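Local structure of uncharacterized protein (Bacteroides uniformis, 4K61) at residues 82-87 / 99-104. The protein is of unknown function but belongs to the PepSY-like, putative beta-lactamase-inhibitor-like family. Numbering follows the deposited sequence. Where two conformers were deposited one is given.
Sequences MVQNVT and AVEVGM
Gln84 and Asn85 both face Glu101, a classic beta bulge in the antiparallel hairpin of strands 82-90 and 97-103. The two strands are neighbours in the antiparallel sheet of this PepSY-like protein. Glu101 O is the shared acceptor. It takes a nearly straight bond from Gln84 N at 2.7 Å and a weak one from Asn85 N at 3.3 Å. The extra residue shifts the register by one, and Asn85 O takes the return bond from Glu101 N.

Regular pairing resumes on both flanks. Met82 and Gly103 exchange two backbone bonds, as do Thr87 and Ala99. Val102 CA also sends a CA-H...O contact to Met82 O at 3.2 Å.

Val83, Val86, Val100 and Val102 point to one face of the sheet. Val83 branches between two partners: CG1 touches Val100 CG1 at 4.3 Å, and CG2 touches Val102 CG1 at 4.2 Å. Phe73 of helix 67-75 packs against Val83, Val100 and Val102, so the hairpin and helix share an apolar layer. Val86 touches Met62 and Val65 instead.

The other face is more polar. Asn85 CB and Glu101 CB lie alongside each other, 4.1 Å apart. The side chains of Gln84 and Glu101 both touch Lys110 of strand 110-115. Beyond CG the Gln84 chain is extended (chi2 174°), and its amide lies over the Gly103 backbone, with NE2 3.7 Å from Gly103 CA.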
loop_
_atom_site.group_PDB
_atom_site.type_symbol
_atom_site.label_atom_id
_atom_site.label_comp_id
_atom_site.label_asym_id
_atom_site.label_seq_id
_atom_site.Cartn_x
_atom_site.Cartn_y
_atom_site.Cartn_z
HETATM N N MSE A 82 -8.667 10.339 -12.751
HETATM C CA MSE A 82 -7.918 9.257 -13.373
HETATM C C MSE A 82 -7.320 8.422 -12.260
HETATM O O MSE A 82 -6.587 8.942 -11.430
HETATM C CB MSE A 82 -6.806 9.902 -14.230
HETATM C CG MSE A 82 -7.211 10.411 -15.612
HETATM SE SE MSE A 82 -8.310 12.067 -15.519
HETATM C CE MSE A 82 -8.098 12.837 -17.321
ATOM N N VAL A 83 -7.591 7.117 -12.250
ATOM C CA VAL A 83 -6.971 6.239 -11.249
ATOM C C VAL A 83 -5.486 6.100 -11.541
ATOM O O VAL A 83 -5.106 5.718 -12.648
ATOM C CB VAL A 83 -7.629 4.846 -11.193
ATOM C CG1 VAL A 83 -6.867 3.924 -10.249
ATOM C CG2 VAL A 83 -9.070 4.991 -10.745
ATOM N N GLN A 84 -4.646 6.443 -10.572
ATOM C CA GLN A 84 -3.204 6.417 -10.745
ATOM C C GLN A 84 -2.495 5.372 -9.924
ATOM O O GLN A 84 -1.361 5.012 -10.233
ATOM C CB GLN A 84 -2.600 7.783 -10.426
ATOM C CG GLN A 84 -2.989 8.825 -11.439
ATOM C CD GLN A 84 -2.529 10.222 -11.062
ATOM O OE1 GLN A 84 -2.149 10.484 -9.922
ATOM N NE2 GLN A 84 -2.607 11.135 -12.014
ATOM N N ASN A 85 -3.142 4.868 -8.877
ATOM C CA ASN A 85 -2.583 3.779 -8.087
ATOM C C ASN A 85 -3.692 3.051 -7.365
ATOM O O ASN A 85 -4.695 3.660 -6.974
ATOM C CB ASN A 85 -1.516 4.268 -7.118
ATOM C CG ASN A 85 -0.816 3.119 -6.352
ATOM O OD1 ASN A 85 0.219 2.593 -6.763
ATOM N ND2 ASN A 85 -1.399 2.731 -5.221
ATOM N N VAL A 86 -3.536 1.730 -7.269
ATOM C CA VAL A 86 -4.455 0.880 -6.505
ATOM C C VAL A 86 -3.597 -0.101 -5.694
ATOM O O VAL A 86 -2.774 -0.814 -6.265
ATOM C CB VAL A 86 -5.422 0.092 -7.406
ATOM C CG1 VAL A 86 -6.361 -0.743 -6.567
ATOM C CG2 VAL A 86 -6.208 1.068 -8.271
ATOM N N THR A 87 -3.780 -0.073 -4.378
ATOM C CA THR A 87 -2.950 -0.829 -3.457
ATOM C C THR A 87 -3.842 -1.596 -2.488
ATOM O O THR A 87 -4.787 -1.043 -1.906
ATOM C CB THR A 87 -2.003 0.111 -2.696
ATOM O OG1 THR A 87 -1.219 0.830 -3.641
ATOM C CG2 THR A 87 -1.067 -0.638 -1.777
ATOM N N ALA A 99 -6.509 1.047 -1.092
ATOM C CA ALA A 99 -6.131 2.444 -1.191
ATOM C C ALA A 99 -6.112 2.827 -2.671
ATOM O O ALA A 99 -5.397 2.213 -3.504
ATOM C CB ALA A 99 -4.785 2.689 -0.558
ATOM N N VAL A 100 -6.934 3.809 -3.023
ATOM C CA VAL A 100 -7.024 4.253 -4.420
ATOM C C VAL A 100 -6.531 5.692 -4.521
ATOM O O VAL A 100 -6.966 6.552 -3.757
ATOM C CB VAL A 100 -8.466 4.207 -4.927
ATOM C CG1 VAL A 100 -8.512 4.727 -6.342
ATOM C CG2 VAL A 100 -9.007 2.795 -4.818
ATOM N N GLU A 101 -5.612 5.951 -5.452
ATOM C CA GLU A 101 -5.165 7.320 -5.705
ATOM C C GLU A 101 -5.685 7.782 -7.052
ATOM O O GLU A 101 -5.530 7.067 -8.050
ATOM C CB GLU A 101 -3.647 7.465 -5.657
ATOM C CG GLU A 101 -3.258 8.937 -5.691
ATOM C CD GLU A 101 -1.848 9.229 -5.178
ATOM O OE1 GLU A 101 -1.320 8.430 -4.366
ATOM O OE2 GLU A 101 -1.301 10.300 -5.544
ATOM N N VAL A 102 -6.297 8.969 -7.067
ATOM C CA VAL A 102 -6.794 9.560 -8.305
ATOM C C VAL A 102 -6.172 10.922 -8.557
ATOM O O VAL A 102 -5.940 11.676 -7.603
ATOM C CB VAL A 102 -8.317 9.713 -8.305
ATOM C CG1 VAL A 102 -8.978 8.355 -8.222
ATOM C CG2 VAL A 102 -8.805 10.593 -7.161
ATOM N N GLY A 103 -5.981 11.242 -9.837
ATOM C CA GLY A 103 -5.581 12.567 -10.293
ATOM C C GLY A 103 -6.810 13.167 -10.964
ATOM O O GLY A 103 -7.501 12.485 -11.705
HETATM N N MSE A 104 -7.122 14.432 -10.682
HETATM C CA MSE A 104 -8.352 15.055 -11.222
HETATM C C MSE A 104 -8.123 15.726 -12.544
HETATM O O MSE A 104 -6.976 15.870 -13.006
HETATM C CB MSE A 104 -8.981 16.034 -10.233
HETATM C CG MSE A 104 -9.248 15.414 -8.868
HETATM SE SE MSE A 104 -10.521 13.888 -8.875
HETATM C CE MSE A 104 -12.098 14.943 -9.446
#